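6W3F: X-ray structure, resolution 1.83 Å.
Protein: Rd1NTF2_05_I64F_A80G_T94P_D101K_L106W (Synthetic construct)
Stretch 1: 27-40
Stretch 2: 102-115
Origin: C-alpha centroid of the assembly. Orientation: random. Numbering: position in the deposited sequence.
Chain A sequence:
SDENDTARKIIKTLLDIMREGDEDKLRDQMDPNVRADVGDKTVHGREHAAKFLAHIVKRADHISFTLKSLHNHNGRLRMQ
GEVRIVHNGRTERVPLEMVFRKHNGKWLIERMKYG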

ATOM      1  N   ARG A  27      -3.904  -0.166   9.906  1.00 34.97           N
ATOM      2  CA  ARG A  27      -5.320  -0.510   9.862  1.00 33.38           C
ATOM      3  C   ARG A  27      -6.163   0.689   9.476  1.00 32.30           C
ATOM      4  O   ARG A  27      -7.112   0.556   8.703  1.00 31.90           O
ATOM      5  CB  ARG A  27      -5.799  -1.060  11.217  1.00 39.65           C
ATOM      6  CG  ARG A  27      -5.371  -2.498  11.505  1.00 41.69           C
ATOM      7  CD  ARG A  27      -6.044  -3.071  12.748  1.00 46.75           C
ATOM      8  N   ASP A  28      -5.834   1.868  10.012  1.00 36.64           N
ATOM      9  CA  ASP A  28      -6.582   3.089   9.750  1.00 38.83           C
ATOM     10  C   ASP A  28      -6.590   3.465   8.280  1.00 35.00           C
ATOM     11  O   ASP A  28      -7.445   4.246   7.857  1.00 36.61           O
ATOM     12  CB  ASP A  28      -5.973   4.231  10.573  1.00 50.94           C
ATOM     13  CG  ASP A  28      -6.649   5.573  10.317  1.00 65.20           C
ATOM     14  OD1 ASP A  28      -7.715   5.836  10.924  1.00 70.30           O
ATOM     15  OD2 ASP A  28      -6.109   6.372   9.516  1.00 69.94           O
ATOM     16  N   GLN A  29      -5.651   2.947   7.499  1.00 40.59           N
ATOM     17  CA  GLN A  29      -5.583   3.278   6.090  1.00 37.83           C
ATOM     18  C   GLN A  29      -6.403   2.346   5.223  1.00 35.78           C
ATOM     19  O   GLN A  29      -6.509   2.597   4.017  1.00 37.77           O
ATOM     20  CB  GLN A  29      -4.114   3.254   5.659  1.00 34.83           C
ATOM     21  CG  GLN A  29      -3.221   4.212   6.407  1.00 32.00           C
ATOM     22  CD  GLN A  29      -3.649   5.657   6.281  1.00 41.47           C
ATOM     23  OE1 GLN A  29      -4.076   6.096   5.215  1.00 51.78           O
ATOM     24  NE2 GLN A  29      -3.559   6.404   7.372  1.00 50.94           N
ATOM     25  N   MET A  30      -6.989   1.297   5.808  1.00 34.77           N
ATOM     26  CA  MET A  30      -7.621   0.224   5.058  1.00 30.90           C
ATOM     27  C   MET A  30      -9.137   0.276   5.091  1.00 33.57           C
ATOM     28  O   MET A  30      -9.740   0.594   6.123  1.00 34.96           O
ATOM     29  CB  MET A  30      -7.162  -1.123   5.619  1.00 34.18           C
ATOM     30  CG  MET A  30      -5.686  -1.405   5.309  1.00 35.21           C
ATOM     31  SD  MET A  30      -5.158  -2.816   6.180  1.00 38.79           S
ATOM     32  CE  MET A  30      -3.606  -3.126   5.305  1.00 53.81           C
ATOM     33  N   ASP A  31      -9.755  -0.083   3.967  1.00 30.81           N
ATOM     34  CA  ASP A  31     -11.180  -0.380   3.962  1.00 32.53           C
ATOM     35  C   ASP A  31     -11.445  -1.533   4.932  1.00 31.94           C
ATOM     36  O   ASP A  31     -10.578  -2.396   5.123  1.00 30.00           O
ATOM     37  CB  ASP A  31     -11.640  -0.764   2.559  1.00 28.31           C
ATOM     38  CG  ASP A  31     -13.143  -0.807   2.423  1.00 30.95           C
ATOM     39  OD1 ASP A  31     -13.732   0.240   2.113  1.00 34.57           O
ATOM     40  OD2 ASP A  31     -13.747  -1.888   2.564  1.00 33.37           O
ATOM     41  N   PRO A  32     -12.627  -1.574   5.578  1.00 30.83           N
ATOM     42  CA  PRO A  32     -12.910  -2.723   6.451  1.00 34.18           C
ATOM     43  C   PRO A  32     -12.853  -4.044   5.716  1.00 30.37           C
ATOM     44  O   PRO A  32     -12.451  -5.060   6.304  1.00 33.21           O
ATOM     45  CB  PRO A  32     -14.334  -2.434   7.001  1.00 34.32           C
ATOM     46  CG  PRO A  32     -14.501  -0.982   6.908  1.00 39.92           C
ATOM     47  CD  PRO A  32     -13.669  -0.527   5.697  1.00 30.66           C
ATOM     48  N   ASN A  33     -13.235  -4.072   4.442  1.00 31.59           N
ATOM     49  CA  ASN A  33     -13.185  -5.290   3.643  1.00 26.81           C
ATOM     50  C   ASN A  33     -12.018  -5.297   2.657  1.00 28.78           C
ATOM     51  O   ASN A  33     -12.135  -5.900   1.592  1.00 26.81           O
ATOM     52  CB  ASN A  33     -14.503  -5.468   2.901  1.00 27.51           C
ATOM     53  CG  ASN A  33     -15.618  -5.919   3.826  1.00 29.41           C
ATOM     54  OD1 ASN A  33     -15.421  -6.794   4.638  1.00 30.39           O
ATOM     55  ND2 ASN A  33     -16.767  -5.288   3.726  1.00 29.59           N
ATOM     56  N   VAL A  34     -10.900  -4.668   3.004  1.00 30.59           N
ATOM     57  CA  VAL A  34      -9.704  -4.650   2.151  1.00 28.17           C
ATOM     58  C   VAL A  34      -9.358  -6.084   1.795  1.00 28.78           C
ATOM     59  O   VAL A  34      -9.565  -7.005   2.592  1.00 29.37           O
ATOM     60  CB  VAL A  34      -8.531  -3.959   2.862  1.00 26.22           C
ATOM     61  CG1 VAL A  34      -8.218  -4.667   4.138  1.00 28.34           C
ATOM     62  CG2 VAL A  34      -7.260  -3.904   1.941  1.00 33.44           C
ATOM     63  N   ARG A  35      -8.832  -6.287   0.600  1.00 39.17           N
ATOM     64  CA  ARG A  35      -8.319  -7.581   0.184  1.00 36.90           C
ATOM     65  C   ARG A  35      -6.852  -7.407  -0.188  1.00 40.52           C
ATOM     66  O   ARG A  35      -6.520  -6.495  -0.942  1.00 35.36           O
ATOM     67  CB  ARG A  35      -9.092  -8.111  -1.011  1.00 43.29           C
ATOM     68  CG  ARG A  35      -8.532  -9.388  -1.546  1.00 55.44           C
ATOM     69  CD  ARG A  35      -9.166  -9.713  -2.862  1.00 63.06           C
ATOM     70  NE  ARG A  35      -8.831 -11.075  -3.244  1.00 72.40           N
ATOM     71  CZ  ARG A  35      -9.196 -11.641  -4.385  1.00 77.59           C
ATOM     72  NH1 ARG A  35      -9.906 -10.952  -5.273  1.00 76.94           N
ATOM     73  NH2 ARG A  35      -8.845 -12.894  -4.632  1.00 79.65           N
ATOM     74  N   ALA A  36      -5.978  -8.241   0.365  1.00 41.52           N
ATOM     75  CA  ALA A  36      -4.547  -8.144   0.100  1.00 42.51           C
ATOM     76  C   ALA A  36      -4.068  -9.477  -0.458  1.00 45.42           C
ATOM     77  O   ALA A  36      -4.210 -10.519   0.191  1.00 40.14           O
ATOM     78  CB  ALA A  36      -3.759  -7.775   1.359  1.00 47.00           C
ATOM     79  N   ASP A  37      -3.499  -9.436  -1.652  1.00 45.23           N
ATOM     80  CA  ASP A  37      -2.868 -10.597  -2.276  1.00 54.26           C
ATOM     81  C   ASP A  37      -1.363 -10.349  -2.291  1.00 50.23           C
ATOM     82  O   ASP A  37      -0.884  -9.463  -3.004  1.00 54.44           O
ATOM     83  CB  ASP A  37      -3.416 -10.823  -3.685  1.00 54.17           C
ATOM     84  CG  ASP A  37      -4.910 -11.089  -3.689  1.00 59.12           C
ATOM     85  OD1 ASP A  37      -5.363 -11.905  -2.867  1.00 64.01           O
ATOM     86  OD2 ASP A  37      -5.642 -10.467  -4.487  1.00 59.58           O
ATOM     87  N   VAL A  38      -0.635 -11.074  -1.449  1.00 51.75           N
ATOM     88  CA  VAL A  38       0.825 -11.092  -1.478  1.00 51.95           C
ATOM     89  C   VAL A  38       1.196 -12.422  -2.114  1.00 51.59           C
ATOM     90  O   VAL A  38       1.178 -13.462  -1.450  1.00 49.16           O
ATOM     91  CB  VAL A  38       1.443 -10.948  -0.085  1.00 55.12           C
ATOM     92  CG1 VAL A  38       2.971 -10.949  -0.176  1.00 57.53           C
ATOM     93  CG2 VAL A  38       0.932  -9.682   0.602  1.00 55.84           C
ATOM     94  N   GLY A  39       1.551 -12.400  -3.392  1.00 55.07           N
ATOM     95  CA  GLY A  39       1.851 -13.650  -4.062  1.00 51.28           C
ATOM     96  C   GLY A  39       0.623 -14.525  -4.154  1.00 51.41           C
ATOM     97  O   GLY A  39      -0.436 -14.098  -4.617  1.00 53.56           O
ATOM     98  N   ASP A  40       0.762 -15.779  -3.717  1.00 50.43           N
ATOM     99  CA  ASP A  40      -0.349 -16.721  -3.724  1.00 56.65           C
ATOM    100  C   ASP A  40      -1.268 -16.565  -2.518  1.00 63.15           C
ATOM    101  O   ASP A  40      -2.428 -16.993  -2.576  1.00 62.60           O
ATOM    102  CB  ASP A  40       0.178 -18.158  -3.763  1.00 60.17           C
ATOM    103  CG  ASP A  40       1.065 -18.496  -2.569  1.00 63.53           C
ATOM    104  OD1 ASP A  40       1.202 -17.639  -1.669  1.00 62.79           O
ATOM    105  OD2 ASP A  40       1.624 -19.615  -2.540  1.00 62.18           O
ATOM    106  N   LYS A 102     -12.087   6.927  -1.880  1.00 31.26           N
ATOM    107  CA  LYS A 102     -12.126   8.095  -1.015  1.00 35.07           C
ATOM    108  C   LYS A 102     -13.448   8.084  -0.248  1.00 39.11           C
ATOM    109  O   LYS A 102     -14.522   8.022  -0.850  1.00 38.73           O
ATOM    110  CB  LYS A 102     -11.982   9.365  -1.839  1.00 51.53           C
ATOM    111  CG  LYS A 102     -11.660  10.592  -1.046  1.00 52.25           C
ATOM    112  CD  LYS A 102     -11.291  11.712  -2.008  1.00 51.95           C
ATOM    113  CE  LYS A 102     -10.791  12.925  -1.260  1.00 52.88           C
ATOM    114  NZ  LYS A 102     -10.419  14.038  -2.174  1.00 52.89           N
ATOM    115  N   HIS A 103     -13.365   8.127   1.071  1.00 42.73           N
ATOM    116  CA  HIS A 103     -14.556   8.254   1.909  1.00 43.71           C
ATOM    117  C   HIS A 103     -14.318   9.403   2.864  1.00 44.64           C
ATOM    118  O   HIS A 103     -13.305   9.405   3.580  1.00 42.12           O
ATOM    119  CB  HIS A 103     -14.827   6.972   2.682  1.00 44.65           C
ATOM    120  CG  HIS A 103     -15.087   5.791   1.811  1.00 46.49           C
ATOM    121  ND1 HIS A 103     -14.183   4.756   1.676  1.00 49.90           N
ATOM    122  CD2 HIS A 103     -16.141   5.481   1.020  1.00 49.10           C
ATOM    123  CE1 HIS A 103     -14.680   3.852   0.852  1.00 51.64           C
ATOM    124  NE2 HIS A 103     -15.867   4.268   0.441  1.00 50.98           N
ATOM    125  N   ASN A 104     -15.231  10.373   2.869  1.00 53.61           N
ATOM    126  CA  ASN A 104     -15.176  11.488   3.808  1.00 60.47           C
ATOM    127  C   ASN A 104     -13.851  12.233   3.702  1.00 59.28           C
ATOM    128  O   ASN A 104     -13.274  12.658   4.707  1.00 62.50           O
ATOM    129  CB  ASN A 104     -15.413  11.001   5.238  1.00 62.57           C
ATOM    130  CG  ASN A 104     -16.737  10.288   5.389  1.00 71.31           C
ATOM    131  OD1 ASN A 104     -17.630  10.433   4.552  1.00 72.28           O
ATOM    132  ND2 ASN A 104     -16.881   9.520   6.472  1.00 71.16           N
ATOM    133  N   GLY A 105     -13.375  12.405   2.473  1.00 62.57           N
ATOM    134  CA  GLY A 105     -12.104  13.053   2.228  1.00 64.12           C
ATOM    135  C   GLY A 105     -10.894  12.241   2.613  1.00 61.77           C
ATOM    136  O   GLY A 105      -9.809  12.803   2.761  1.00 61.54           O
ATOM    137  N   LYS A 106     -11.046  10.929   2.775  1.00 45.36           N
ATOM    138  CA  LYS A 106      -9.992  10.061   3.277  1.00 44.33           C
ATOM    139  C   LYS A 106      -9.876   8.850   2.371  1.00 40.78           C
ATOM    140  O   LYS A 106     -10.870   8.164   2.115  1.00 36.66           O
ATOM    141  CB  LYS A 106     -10.282   9.613   4.712  1.00 57.48           C
ATOM    142  CG  LYS A 106      -9.157   8.825   5.348  1.00 65.62           C
ATOM    143  CD  LYS A 106      -9.433   8.613   6.847  1.00 73.80           C
ATOM    144  CE  LYS A 106      -8.279   7.896   7.544  1.00 73.89           C
ATOM    145  NZ  LYS A 106      -8.194   6.453   7.186  1.00 66.71           N
ATOM    146  N   TRP A 107      -8.661   8.597   1.897  1.00 46.01           N
ATOM    147  CA  TRP A 107      -8.415   7.484   1.002  1.00 37.50           C
ATOM    148  C   TRP A 107      -8.194   6.220   1.809  1.00 36.55           C
ATOM    149  O   TRP A 107      -7.411   6.206   2.769  1.00 38.55           O
ATOM    150  CB  TRP A 107      -7.205   7.783   0.141  1.00 37.92           C
ATOM    151  CG  TRP A 107      -7.410   8.874  -0.843  1.00 31.99           C
ATOM    152  CD1 TRP A 107      -7.027  10.178  -0.710  1.00 34.93           C
ATOM    153  CD2 TRP A 107      -8.064   8.771  -2.104  1.00 33.97           C
ATOM    154  NE1 TRP A 107      -7.390  10.893  -1.828  1.00 34.97           N
ATOM    155  CE2 TRP A 107      -8.017  10.049  -2.706  1.00 33.88           C
ATOM    156  CE3 TRP A 107      -8.678   7.721  -2.794  1.00 35.92           C
ATOM    157  CZ2 TRP A 107      -8.569  10.305  -3.959  1.00 34.70           C
ATOM    158  CZ3 TRP A 107      -9.206   7.969  -4.047  1.00 34.46           C
ATOM    159  CH2 TRP A 107      -9.152   9.258  -4.615  1.00 33.58           C
ATOM    160  N   LEU A 108      -8.885   5.157   1.413  1.00 31.48           N
ATOM    161  CA  LEU A 108      -8.768   3.857   2.056  1.00 32.30           C
ATOM    162  C   LEU A 108      -8.408   2.807   1.015  1.00 31.24           C
ATOM    163  O   LEU A 108      -8.902   2.843  -0.116  1.00 30.34           O
ATOM    164  CB  LEU A 108     -10.068   3.469   2.745  1.00 37.70           C
ATOM    165  CG  LEU A 108     -10.502   4.319   3.952  1.00 37.21           C
ATOM    166  CD1 LEU A 108     -11.889   3.848   4.306  1.00 38.67           C
ATOM    167  CD2 LEU A 108      -9.541   4.187   5.106  1.00 36.93           C
ATOM    168  N   ILE A 109      -7.554   1.862   1.395  1.00 30.56           N
ATOM    169  CA  ILE A 109      -7.120   0.823   0.476  1.00 29.92           C
ATOM    170  C   ILE A 109      -8.210  -0.226   0.368  1.00 33.00           C
ATOM    171  O   ILE A 109      -8.594  -0.831   1.384  1.00 35.27           O
ATOM    172  CB  ILE A 109      -5.810   0.176   0.937  1.00 32.53           C
ATOM    173  CG1 ILE A 109      -4.761   1.234   1.287  1.00 31.46           C
ATOM    174  CG2 ILE A 109      -5.273  -0.747  -0.150  1.00 31.61           C
ATOM    175  CD1 ILE A 109      -3.613   0.660   2.115  1.00 31.73           C
ATOM    176  N   GLU A 110      -8.722  -0.426  -0.854  1.00 29.98           N
ATOM    177  CA  GLU A 110      -9.703  -1.480  -1.086  1.00 31.03           C
ATOM    178  C   GLU A 110      -9.051  -2.793  -1.501  1.00 33.27           C
ATOM    179  O   GLU A 110      -9.501  -3.874  -1.104  1.00 32.97           O
ATOM    180  CB  GLU A 110     -10.706  -1.100  -2.183  1.00 30.72           C
ATOM    181  CG  GLU A 110     -11.700  -0.081  -1.878  1.00 35.33           C
ATOM    182  CD  GLU A 110     -12.717   0.055  -2.997  1.00 38.64           C
ATOM    183  OE1 GLU A 110     -12.619  -0.696  -3.998  1.00 44.08           O
ATOM    184  OE2 GLU A 110     -13.604   0.907  -2.878  1.00 50.30           O
ATOM    185  N   ARG A 111      -8.017  -2.720  -2.356  1.00 30.36           N
ATOM    186  CA  ARG A 111      -7.373  -3.913  -2.850  1.00 30.92           C
ATOM    187  C   ARG A 111      -5.880  -3.656  -3.005  1.00 30.19           C
ATOM    188  O   ARG A 111      -5.450  -2.544  -3.336  1.00 29.10           O
ATOM    189  CB  ARG A 111      -7.943  -4.366  -4.203  1.00 33.22           C
ATOM    190  CG  ARG A 111      -9.387  -4.824  -4.189  1.00 40.83           C
ATOM    191  N   MET A 112      -5.104  -4.692  -2.763  1.00 34.01           N
ATOM    192  CA  MET A 112      -3.659  -4.638  -2.945  1.00 35.58           C
ATOM    193  C   MET A 112      -3.229  -5.968  -3.524  1.00 36.80           C
ATOM    194  O   MET A 112      -3.642  -7.024  -3.034  1.00 40.83           O
ATOM    195  CB  MET A 112      -2.964  -4.385  -1.606  1.00 43.66           C
ATOM    196  CG  MET A 112      -1.479  -4.233  -1.694  1.00 55.26           C
ATOM    197  SD  MET A 112      -0.801  -4.190  -0.012  1.00 66.32           S
ATOM    198  CE  MET A 112      -1.957  -3.029   0.736  1.00 47.60           C
ATOM    199  N   LYS A 113      -2.407  -5.926  -4.572  1.00 36.79           N
ATOM    200  CA  LYS A 113      -1.899  -7.140  -5.190  1.00 37.40           C
ATOM    201  C   LYS A 113      -0.396  -6.965  -5.354  1.00 41.72           C
ATOM    202  O   LYS A 113       0.057  -6.103  -6.119  1.00 38.81           O
ATOM    203  CB  LYS A 113      -2.575  -7.427  -6.524  1.00 42.65           C
ATOM    204  CG  LYS A 113      -2.248  -8.817  -7.034  1.00 49.22           C
ATOM    205  CD  LYS A 113      -3.133  -9.234  -8.192  1.00 53.54           C
ATOM    206  CE  LYS A 113      -2.689 -10.584  -8.748  1.00 56.31           C
ATOM    207  NZ  LYS A 113      -3.611 -11.105  -9.803  1.00 60.12           N
ATOM    208  N   TYR A 114       0.358  -7.768  -4.621  1.00 36.86           N
ATOM    209  CA  TYR A 114       1.814  -7.753  -4.621  1.00 39.21           C
ATOM    210  C   TYR A 114       2.309  -9.006  -5.317  1.00 41.57           C
ATOM    211  O   TYR A 114       1.962 -10.121  -4.922  1.00 41.36           O
ATOM    212  CB  TYR A 114       2.330  -7.687  -3.184  1.00 44.07           C
ATOM    213  CG  TYR A 114       3.829  -7.606  -3.020  1.00 46.65           C
ATOM    214  CD1 TYR A 114       4.545  -8.685  -2.559  1.00 44.42           C
ATOM    215  CD2 TYR A 114       4.517  -6.436  -3.297  1.00 44.76           C
ATOM    216  CE1 TYR A 114       5.912  -8.620  -2.382  1.00 51.99           C
ATOM    217  CE2 TYR A 114       5.885  -6.357  -3.128  1.00 48.30           C
ATOM    218  CZ  TYR A 114       6.577  -7.453  -2.665  1.00 53.72           C
ATOM    219  OH  TYR A 114       7.938  -7.395  -2.488  1.00 58.57           O
ATOM    220  N   GLY A 115       3.140  -8.823  -6.338  1.00 45.51           N
ATOM    221  CA  GLY A 115       3.657  -9.956  -7.093  1.00 46.31           C
ATOM    222  C   GLY A 115       2.774 -10.228  -8.295  1.00 54.48           C
ATOM    223  O   GLY A 115       1.833  -9.470  -8.541  1.00 56.83           O
ATOM    224  OXT GLY A 115       2.966 -11.191  -9.047  1.00 62.07           O
TER
HETATM  225  O   HOH W   1      -6.083   7.433   4.807  1.00 41.20           O
HETATM  226  O   HOH W   2      -4.977   4.922   2.301  1.00 42.81           O

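Stretch 1 runs alongside the long strand 106-114 of stretch 2 and pairs with it twice, first through the short strand at Met30 and Asp31 and then, after a corner at Pro32 and Asn33, through strand 34-38. Both pairings are parallel; the axes of strands 34-38 and 106-114 differ by 1° in direction and approach to 4.7 Å. Together the stretches bury 860 Å² of surface.

Contact begins at Asp28, just after Arg27 in the helix that comes from earlier in the chain. The ammonium group of Lys106 reaches the backbone of Asp28 in a very short hydrogen bond, NZ to Asp28 O at 2.4 Å, and also forms a salt bridge with the carboxylate, Lys106 NZ to Asp28 OD2 at 3.1 Å, whose hydrogen bond is weak. The CA-to-CB bond of Gln29 points away from stretch 2, yet its amide is linked there by water 1, which donates to Gln29 OE1 (2.4 Å) and to Trp107 O (2.7 Å).

The first pairing is centred on Met30 and Ile109. Ile109 uses both of its backbone polar groups, donating from N to Gln29 O (2.9 Å) and accepting at O from Asp31 N (2.9 Å), so that it bonds to the residues flanking Met30, as parallel strands require. The side chains of the pair share a face, where Met30 CG lies 4.3 Å from Ile109 CD1.

A type I turn from Asp31 to Val34 then redirects the chain. Asp31 steadies it from within, its OD2 accepting from Asn33 N at 2.9 Å. Beyond the turn, Val34 packs CG2 against Ile109 CG2 at 4.3 Å, extending the apolar contact made by Met30.

Pairing resumes with Arg35 N donating to Glu110 O (3.0 Å) and Arg35 O accepting from Met112 N (2.9 Å), bonds that straddle Arg111, whose side chain shares a face with that of Arg35. Buried Ala36 and Met112 occupy the other face, and a CA-H...O contact from Ala36 CA to Met112 O at 3.4 Å supplements the ladder. Asp37 repeats the pattern around Lys113, on the face of Arg35: its N donates to Met112 O at 2.8 Å, and its O accepts from Tyr114 N at 2.7 Å, both nearly linear. The charges of Arg35 and Asp37 attract across 3.5 Å from NE to OD2 without an N-H directed at the oxygen. Val38 and Tyr114 share the face of Ala36, where Val38 CG1 meets the aromatic ring at CD1, 3.6 Å away. Gly39 N closes the ladder by donating to Tyr114 O at 2.8 Å.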